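Local coordinates for pyruvate kinase (Cryptosporidium parvum, PDB 4DRS), which probably catalyses the last step of glycolysis, transferring the phosphoryl group of phosphoenolpyruvate to ADP to give pyruvate and ATP, at residues Lys124-Thr138 against Asp183-Glu197. Residues are numbered along the deposited sequence; the frame is centred on the assembly and turned at random.
Sequences KPIELKAGQTLKITT and DFIVCKVLNSVTIGE
Strands 133-137 and 184-188 run antiparallel, their axes approaching to 4.5 Å and inclined at 155°, with Leu134 facing Cys187 and Ile136 facing Ile185 as hydrogen-bonded pairs, the bond from Leu134 N to Cys187 O being weak; beyond the turn at one end of this pair, 126-127 lies antiparallel to 194-195. At the bend Val189 points into the type II turn Lys129-Gln132. Its N bonds to Gln132 O almost straight along the C=O axis, and its carbonyl O takes Gly131 N at 2.8 Å. Val189 CG2 packs 3.7 Å from Gln132 CG, the two side chains lying alongside, while Leu128 CD1 meets the same Val189 CG2, the leucine running across the valine. Ser192 OG accepts the N-H of Ala130 at 2.7 Å, nearly linear, and so pins the start of the turn. On the sheet face bearing Lys135 and Phe184, the lysine is fully extended from a CG anti to its backbone N (chi1 -172°), which carries NZ over the ring, 4.8 Å from the Phe184 centroid, in a cation-pi contact. Ile136 and Ile185 lie side by side on the other face. Thr138 N and OG1 both grip Asp183 O, each at 2.9 Å. This is the B domain, inserted between barrel strand 105-109 and helix 215-226, which in pyruvate kinases closes as a lid over the active site: strand 148-150 flanks 133-137, strand 173-180 flanks 184-188, and Ile185 and Ile195 rest on strand 165-168.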
ATOM      1  N   LYS A 124     -17.888  57.256 -25.781  1.00127.64           N
ATOM      2  CA  LYS A 124     -18.625  57.072 -24.528  1.00128.27           C
ATOM      3  C   LYS A 124     -19.516  55.824 -24.538  1.00126.56           C
ATOM      4  O   LYS A 124     -20.235  55.590 -25.512  1.00126.32           O
ATOM      5  CB  LYS A 124     -19.445  58.326 -24.194  1.00130.91           C
ATOM      6  CG  LYS A 124     -18.613  59.557 -23.851  1.00133.08           C
ATOM      7  CD  LYS A 124     -17.757  59.342 -22.609  1.00132.66           C
ATOM      8  CE  LYS A 124     -16.839  60.524 -22.338  1.00134.19           C
ATOM      9  NZ  LYS A 124     -17.571  61.687 -21.766  1.00136.57           N
ATOM     10  N   PRO A 125     -19.473  55.027 -23.445  1.00126.58           N
ATOM     11  CA  PRO A 125     -20.206  53.756 -23.308  1.00125.56           C
ATOM     12  C   PRO A 125     -21.722  53.884 -23.451  1.00127.99           C
ATOM     13  O   PRO A 125     -22.278  54.960 -23.218  1.00131.20           O
ATOM     14  CB  PRO A 125     -19.845  53.288 -21.890  1.00125.86           C
ATOM     15  CG  PRO A 125     -19.353  54.506 -21.186  1.00128.05           C
ATOM     16  CD  PRO A 125     -18.665  55.310 -22.246  1.00128.07           C
ATOM     17  N   ILE A 126     -22.379  52.785 -23.828  1.00129.38           N
ATOM     18  CA  ILE A 126     -23.818  52.788 -24.131  1.00131.85           C
ATOM     19  C   ILE A 126     -24.572  51.592 -23.527  1.00131.15           C
ATOM     20  O   ILE A 126     -24.097  50.454 -23.566  1.00128.84           O
ATOM     21  CB  ILE A 126     -24.077  52.852 -25.659  1.00131.73           C
ATOM     22  CG1 ILE A 126     -23.427  54.103 -26.267  1.00133.63           C
ATOM     23  CG2 ILE A 126     -25.571  52.858 -25.952  1.00133.04           C
ATOM     24  CD1 ILE A 126     -23.241  54.057 -27.769  1.00133.23           C
ATOM     25  N   GLU A 127     -25.755  51.874 -22.980  1.00134.09           N
ATOM     26  CA  GLU A 127     -26.632  50.856 -22.395  1.00135.37           C
ATOM     27  C   GLU A 127     -27.792  50.525 -23.330  1.00133.97           C
ATOM     28  O   GLU A 127     -28.170  51.342 -24.175  1.00134.03           O
ATOM     29  CB  GLU A 127     -27.200  51.341 -21.058  1.00141.25           C
ATOM     30  CG  GLU A 127     -26.166  51.845 -20.065  1.00144.06           C
ATOM     31  CD  GLU A 127     -26.779  52.237 -18.734  1.00149.61           C
ATOM     32  OE1 GLU A 127     -27.662  53.126 -18.715  1.00151.83           O
ATOM     33  OE2 GLU A 127     -26.374  51.661 -17.703  1.00151.76           O
ATOM     34  N   LEU A 128     -28.364  49.333 -23.164  1.00131.62           N
ATOM     35  CA  LEU A 128     -29.501  48.899 -23.979  1.00129.48           C
ATOM     36  C   LEU A 128     -30.662  48.360 -23.142  1.00129.46           C
ATOM     37  O   LEU A 128     -30.465  47.875 -22.025  1.00129.47           O
ATOM     38  CB  LEU A 128     -29.062  47.858 -25.022  1.00126.83           C
ATOM     39  CG  LEU A 128     -28.007  48.236 -26.071  1.00123.65           C
ATOM     40  CD1 LEU A 128     -27.842  47.108 -27.070  1.00120.11           C
ATOM     41  CD2 LEU A 128     -28.350  49.521 -26.810  1.00124.62           C
ATOM     42  N   LYS A 129     -31.867  48.458 -23.700  1.00129.23           N
ATOM     43  CA  LYS A 129     -33.089  47.996 -23.044  1.00130.61           C
ATOM     44  C   LYS A 129     -33.766  46.901 -23.872  1.00128.10           C
ATOM     45  O   LYS A 129     -33.836  46.994 -25.099  1.00125.88           O
ATOM     46  CB  LYS A 129     -34.046  49.173 -22.820  1.00133.93           C
ATOM     47  CG  LYS A 129     -35.222  48.877 -21.899  1.00139.01           C
ATOM     48  CD  LYS A 129     -36.171  50.061 -21.813  1.00142.50           C
ATOM     49  CE  LYS A 129     -37.373  49.739 -20.939  1.00146.64           C
ATOM     50  NZ  LYS A 129     -38.330  50.878 -20.876  1.00151.27           N
ATOM     51  N   ALA A 130     -34.258  45.868 -23.188  1.00127.68           N
ATOM     52  CA  ALA A 130     -34.951  44.748 -23.827  1.00125.71           C
ATOM     53  C   ALA A 130     -36.142  45.206 -24.665  1.00127.55           C
ATOM     54  O   ALA A 130     -36.891  46.097 -24.258  1.00131.40           O
ATOM     55  CB  ALA A 130     -35.397  43.739 -22.780  1.00126.94           C
ATOM     56  N   GLY A 131     -36.305  44.598 -25.838  1.00125.07           N
ATOM     57  CA  GLY A 131     -37.404  44.935 -26.741  1.00126.87           C
ATOM     58  C   GLY A 131     -36.980  45.711 -27.976  1.00124.48           C
ATOM     59  O   GLY A 131     -37.548  45.523 -29.056  1.00124.60           O
ATOM     60  N   GLN A 132     -35.989  46.588 -27.816  1.00122.38           N
ATOM     61  CA  GLN A 132     -35.458  47.378 -28.928  1.00120.07           C
ATOM     62  C   GLN A 132     -34.744  46.480 -29.940  1.00115.59           C
ATOM     63  O   GLN A 132     -34.215  45.424 -29.581  1.00112.61           O
ATOM     64  CB  GLN A 132     -34.516  48.481 -28.420  1.00119.49           C
ATOM     65  CG  GLN A 132     -33.114  48.009 -28.059  1.00116.11           C
ATOM     66  CD  GLN A 132     -32.196  49.138 -27.634  1.00115.41           C
ATOM     67  OE1 GLN A 132     -32.302  49.660 -26.523  1.00117.56           O
ATOM     68  NE2 GLN A 132     -31.275  49.510 -28.515  1.00112.72           N
ATOM     69  N   THR A 133     -34.742  46.900 -31.202  1.00114.20           N
ATOM     70  CA  THR A 133     -34.062  46.145 -32.253  1.00109.30           C
ATOM     71  C   THR A 133     -32.681  46.741 -32.529  1.00106.02           C
ATOM     72  O   THR A 133     -32.564  47.839 -33.083  1.00107.83           O
ATOM     73  CB  THR A 133     -34.890  46.059 -33.558  1.00111.11           C
ATOM     74  OG1 THR A 133     -34.982  47.353 -34.165  1.00114.21           O
ATOM     75  CG2 THR A 133     -36.292  45.516 -33.286  1.00113.41           C
ATOM     76  N   LEU A 134     -31.643  46.012 -32.123  1.00 99.67           N
ATOM     77  CA  LEU A 134     -30.262  46.447 -32.312  1.00 94.96           C
ATOM     78  C   LEU A 134     -29.670  45.902 -33.608  1.00 90.84           C
ATOM     79  O   LEU A 134     -29.726  44.699 -33.870  1.00 88.01           O
ATOM     80  CB  LEU A 134     -29.391  46.029 -31.121  1.00 93.56           C
ATOM     81  CG  LEU A 134     -27.883  46.286 -31.222  1.00 90.67           C
ATOM     82  CD1 LEU A 134     -27.538  47.747 -30.957  1.00 92.35           C
ATOM     83  CD2 LEU A 134     -27.120  45.372 -30.277  1.00 89.34           C
ATOM     84  N   LYS A 135     -29.101  46.802 -34.405  1.00 89.58           N
ATOM     85  CA  LYS A 135     -28.418  46.443 -35.643  1.00 87.25           C
ATOM     86  C   LYS A 135     -26.929  46.224 -35.370  1.00 84.38           C
ATOM     87  O   LYS A 135     -26.344  46.893 -34.513  1.00 84.91           O
ATOM     88  CB  LYS A 135     -28.616  47.545 -36.686  1.00 90.20           C
ATOM     89  CG  LYS A 135     -28.112  47.213 -38.083  1.00 89.78           C
ATOM     90  CD  LYS A 135     -28.299  48.395 -39.022  1.00 93.08           C
ATOM     91  CE  LYS A 135     -27.691  48.122 -40.388  1.00 92.79           C
ATOM     92  NZ  LYS A 135     -27.867  49.279 -41.308  1.00 95.95           N
ATOM     93  N   ILE A 136     -26.329  45.277 -36.089  1.00 80.75           N
ATOM     94  CA  ILE A 136     -24.898  44.999 -35.977  1.00 77.02           C
ATOM     95  C   ILE A 136     -24.282  44.899 -37.373  1.00 76.39           C
ATOM     96  O   ILE A 136     -24.501  43.920 -38.087  1.00 75.63           O
ATOM     97  CB  ILE A 136     -24.614  43.706 -35.168  1.00 75.17           C
ATOM     98  CG1 ILE A 136     -25.285  43.760 -33.788  1.00 75.18           C
ATOM     99  CG2 ILE A 136     -23.113  43.490 -35.009  1.00 73.38           C
ATOM    100  CD1 ILE A 136     -25.348  42.431 -33.065  1.00 73.95           C
ATOM    101  N   THR A 137     -23.525  45.925 -37.757  1.00 76.73           N
ATOM    102  CA  THR A 137     -22.862  45.959 -39.064  1.00 76.52           C
ATOM    103  C   THR A 137     -21.485  45.293 -39.011  1.00 73.65           C
ATOM    104  O   THR A 137     -20.896  45.166 -37.936  1.00 71.43           O
ATOM    105  CB  THR A 137     -22.748  47.404 -39.614  1.00 79.64           C
ATOM    106  OG1 THR A 137     -22.085  47.392 -40.886  1.00 81.29           O
ATOM    107  CG2 THR A 137     -21.983  48.308 -38.647  1.00 79.68           C
ATOM    108  N   THR A 138     -20.991  44.862 -40.171  1.00 73.95           N
ATOM    109  CA  THR A 138     -19.655  44.266 -40.283  1.00 73.87           C
ATOM    110  C   THR A 138     -18.621  45.302 -40.737  1.00 77.69           C
ATOM    111  O   THR A 138     -17.427  45.001 -40.849  1.00 76.83           O
ATOM    112  CB  THR A 138     -19.636  43.048 -41.235  1.00 72.94           C
ATOM    113  OG1 THR A 138     -20.063  43.447 -42.544  1.00 75.20           O
ATOM    114  CG2 THR A 138     -20.546  41.945 -40.717  1.00 70.72           C
ATOM    115  N   ASP A 183     -24.104  42.754 -45.268  1.00 84.41           N
ATOM    116  CA  ASP A 183     -23.012  43.093 -44.358  1.00 82.70           C
ATOM    117  C   ASP A 183     -23.487  43.505 -42.957  1.00 81.02           C
ATOM    118  O   ASP A 183     -22.855  44.336 -42.298  1.00 80.22           O
ATOM    119  CB  ASP A 183     -22.107  44.171 -44.980  1.00 85.52           C
ATOM    120  CG  ASP A 183     -22.871  45.421 -45.413  1.00 89.28           C
ATOM    121  OD1 ASP A 183     -23.770  45.885 -44.676  1.00 89.13           O
ATOM    122  OD2 ASP A 183     -22.549  45.953 -46.496  1.00 93.70           O
ATOM    123  N   PHE A 184     -24.595  42.913 -42.509  1.00 80.34           N
ATOM    124  CA  PHE A 184     -25.186  43.249 -41.210  1.00 78.65           C
ATOM    125  C   PHE A 184     -26.218  42.223 -40.743  1.00 76.92           C
ATOM    126  O   PHE A 184     -26.685  41.394 -41.525  1.00 76.80           O
ATOM    127  CB  PHE A 184     -25.845  44.632 -41.266  1.00 81.57           C
ATOM    128  CG  PHE A 184     -27.126  44.663 -42.053  1.00 84.32           C
ATOM    129  CD1 PHE A 184     -27.107  44.791 -43.439  1.00 87.02           C
ATOM    130  CD2 PHE A 184     -28.356  44.559 -41.407  1.00 84.99           C
ATOM    131  CE1 PHE A 184     -28.289  44.817 -44.166  1.00 90.02           C
ATOM    132  CE2 PHE A 184     -29.541  44.583 -42.127  1.00 88.79           C
ATOM    133  CZ  PHE A 184     -29.508  44.712 -43.509  1.00 90.83           C
ATOM    134  N   ILE A 185     -26.563  42.297 -39.459  1.00 76.59           N
ATOM    135  CA  ILE A 185     -27.705  41.572 -38.898  1.00 77.65           C
ATOM    136  C   ILE A 185     -28.505  42.497 -37.985  1.00 80.56           C
ATOM    137  O   ILE A 185     -27.956  43.437 -37.408  1.00 80.63           O
ATOM    138  CB  ILE A 185     -27.301  40.294 -38.113  1.00 74.23           C
ATOM    139  CG1 ILE A 185     -26.362  40.630 -36.944  1.00 72.21           C
ATOM    140  CG2 ILE A 185     -26.702  39.246 -39.047  1.00 73.54           C
ATOM    141  CD1 ILE A 185     -26.183  39.503 -35.950  1.00 70.72           C
ATOM    142  N   VAL A 186     -29.802  42.235 -37.873  1.00 84.94           N
ATOM    143  CA  VAL A 186     -30.661  42.964 -36.946  1.00 88.64           C
ATOM    144  C   VAL A 186     -31.129  41.990 -35.869  1.00 90.09           C
ATOM    145  O   VAL A 186     -31.687  40.933 -36.172  1.00 90.38           O
ATOM    146  CB  VAL A 186     -31.872  43.616 -37.657  1.00 91.79           C
ATOM    147  CG1 VAL A 186     -32.690  44.448 -36.678  1.00 93.23           C
ATOM    148  CG2 VAL A 186     -31.411  44.480 -38.824  1.00 92.07           C
ATOM    149  N   CYS A 187     -30.882  42.351 -34.614  1.00 92.33           N
ATOM    150  CA  CYS A 187     -31.227  41.503 -33.481  1.00 94.76           C
ATOM    151  C   CYS A 187     -32.273  42.156 -32.586  1.00101.01           C
ATOM    152  O   CYS A 187     -32.539  43.355 -32.698  1.00102.41           O
ATOM    153  CB  CYS A 187     -29.978  41.176 -32.666  1.00 92.34           C
ATOM    154  SG  CYS A 187     -28.708  40.275 -33.577  1.00 88.56           S
ATOM    155  N   LYS A 188     -32.862  41.352 -31.704  1.00105.70           N
ATOM    156  CA  LYS A 188     -33.815  41.846 -30.719  1.00111.02           C
ATOM    157  C   LYS A 188     -33.222  41.677 -29.324  1.00112.68           C
ATOM    158  O   LYS A 188     -32.998  40.551 -28.869  1.00111.56           O
ATOM    159  CB  LYS A 188     -35.144  41.094 -30.836  1.00113.97           C
ATOM    160  CG  LYS A 188     -36.283  41.698 -30.025  1.00120.54           C
ATOM    161  CD  LYS A 188     -37.544  40.845 -30.097  1.00123.99           C
ATOM    162  CE  LYS A 188     -37.421  39.579 -29.260  1.00124.63           C
ATOM    163  NZ  LYS A 188     -38.648  38.740 -29.350  1.00127.78           N
ATOM    164  N   VAL A 189     -32.961  42.807 -28.665  1.00114.79           N
ATOM    165  CA  VAL A 189     -32.396  42.820 -27.313  1.00115.55           C
ATOM    166  C   VAL A 189     -33.335  42.094 -26.349  1.00118.49           C
ATOM    167  O   VAL A 189     -34.490  42.490 -26.175  1.00122.02           O
ATOM    168  CB  VAL A 189     -32.109  44.260 -26.825  1.00116.57           C
ATOM    169  CG1 VAL A 189     -31.596  44.256 -25.391  1.00117.58           C
ATOM    170  CG2 VAL A 189     -31.100  44.941 -27.740  1.00113.90           C
ATOM    171  N   LEU A 190     -32.830  41.023 -25.743  1.00117.90           N
ATOM    172  CA  LEU A 190     -33.639  40.161 -24.882  1.00122.10           C
ATOM    173  C   LEU A 190     -33.616  40.599 -23.420  1.00126.30           C
ATOM    174  O   LEU A 190     -34.635  40.524 -22.732  1.00130.90           O
ATOM    175  CB  LEU A 190     -33.197  38.695 -25.006  1.00120.28           C
ATOM    176  CG  LEU A 190     -33.199  38.047 -26.397  1.00117.55           C
ATOM    177  CD1 LEU A 190     -32.385  36.762 -26.400  1.00114.55           C
ATOM    178  CD2 LEU A 190     -34.610  37.797 -26.913  1.00119.61           C
ATOM    179  N   ASN A 191     -32.450  41.042 -22.948  1.00125.83           N
ATOM    180  CA  ASN A 191     -32.287  41.474 -21.559  1.00128.44           C
ATOM    181  C   ASN A 191     -31.509  42.785 -21.434  1.00127.16           C
ATOM    182  O   ASN A 191     -30.439  42.942 -22.032  1.00122.58           O
ATOM    183  CB  ASN A 191     -31.635  40.371 -20.718  1.00129.42           C
ATOM    184  CG  ASN A 191     -32.491  39.116 -20.629  1.00132.67           C
ATOM    185  OD1 ASN A 191     -32.646  38.382 -21.607  1.00130.63           O
ATOM    186  ND2 ASN A 191     -33.042  38.861 -19.448  1.00137.36           N
ATOM    187  N   SER A 192     -32.057  43.714 -20.650  1.00130.21           N
ATOM    188  CA  SER A 192     -31.509  45.066 -20.502  1.00129.92           C
ATOM    189  C   SER A 192     -30.250  45.100 -19.633  1.00129.06           C
ATOM    190  O   SER A 192     -30.322  44.890 -18.419  1.00131.67           O
ATOM    191  CB  SER A 192     -32.566  46.005 -19.909  1.00134.21           C
ATOM    192  OG  SER A 192     -33.827  45.819 -20.525  1.00136.75           O
ATOM    193  N   VAL A 193     -29.104  45.370 -20.263  1.00126.40           N
ATOM    194  CA  VAL A 193     -27.802  45.427 -19.573  1.00124.90           C
ATOM    195  C   VAL A 193     -26.923  46.554 -20.149  1.00121.93           C
ATOM    196  O   VAL A 193     -27.262  47.157 -21.171  1.00119.99           O
ATOM    197  CB  VAL A 193     -27.055  44.062 -19.625  1.00123.62           C
ATOM    198  CG1 VAL A 193     -25.755  44.104 -18.834  1.00123.47           C
ATOM    199  CG2 VAL A 193     -27.924  42.933 -19.086  1.00126.31           C
ATOM    200  N   THR A 194     -25.804  46.830 -19.479  1.00121.10           N
ATOM    201  CA  THR A 194     -24.850  47.865 -19.891  1.00119.10           C
ATOM    202  C   THR A 194     -23.509  47.277 -20.364  1.00115.13           C
ATOM    203  O   THR A 194     -22.947  46.392 -19.713  1.00115.74           O
ATOM    204  CB  THR A 194     -24.618  48.896 -18.760  1.00122.70           C
ATOM    205  OG1 THR A 194     -23.524  49.757 -19.101  1.00121.58           O
ATOM    206  CG2 THR A 194     -24.329  48.212 -17.419  1.00124.34           C
ATOM    207  N   ILE A 195     -23.012  47.778 -21.496  1.00111.21           N
ATOM    208  CA  ILE A 195     -21.749  47.307 -22.094  1.00107.50           C
ATOM    209  C   ILE A 195     -20.895  48.448 -22.663  1.00104.29           C
ATOM    210  O   ILE A 195     -21.409  49.525 -22.968  1.00103.78           O
ATOM    211  CB  ILE A 195     -21.982  46.260 -23.214  1.00106.45           C
ATOM    212  CG1 ILE A 195     -22.973  46.788 -24.262  1.00105.44           C
ATOM    213  CG2 ILE A 195     -22.436  44.925 -22.633  1.00107.18           C
ATOM    214  CD1 ILE A 195     -22.758  46.232 -25.654  1.00104.50           C
ATOM    215  N   GLY A 196     -19.594  48.194 -22.812  1.00102.19           N
ATOM    216  CA  GLY A 196     -18.664  49.175 -23.375  1.00101.44           C
ATOM    217  C   GLY A 196     -18.186  48.847 -24.780  1.00 99.14           C
ATOM    218  O   GLY A 196     -18.887  48.186 -25.551  1.00 99.33           O
ATOM    219  N   GLU A 197     -16.986  49.323 -25.110  1.00 98.71           N
ATOM    220  CA  GLU A 197     -16.376  49.110 -26.424  1.00 96.54           C
ATOM    221  C   GLU A 197     -15.527  47.840 -26.428  1.00 96.20           C
ATOM    222  O   GLU A 197     -15.248  47.273 -25.366  1.00 96.26           O
ATOM    223  CB  GLU A 197     -15.500  50.306 -26.812  1.00 97.45           C
ATOM    224  CG  GLU A 197     -16.213  51.651 -26.820  1.00 99.38           C
ATOM    225  CD  GLU A 197     -15.324  52.801 -27.265  1.00100.87           C
ATOM    226  OE1 GLU A 197     -15.869  53.806 -27.770  1.00102.46           O
ATOM    227  OE2 GLU A 197     -14.086  52.710 -27.113  1.00100.64           O
TER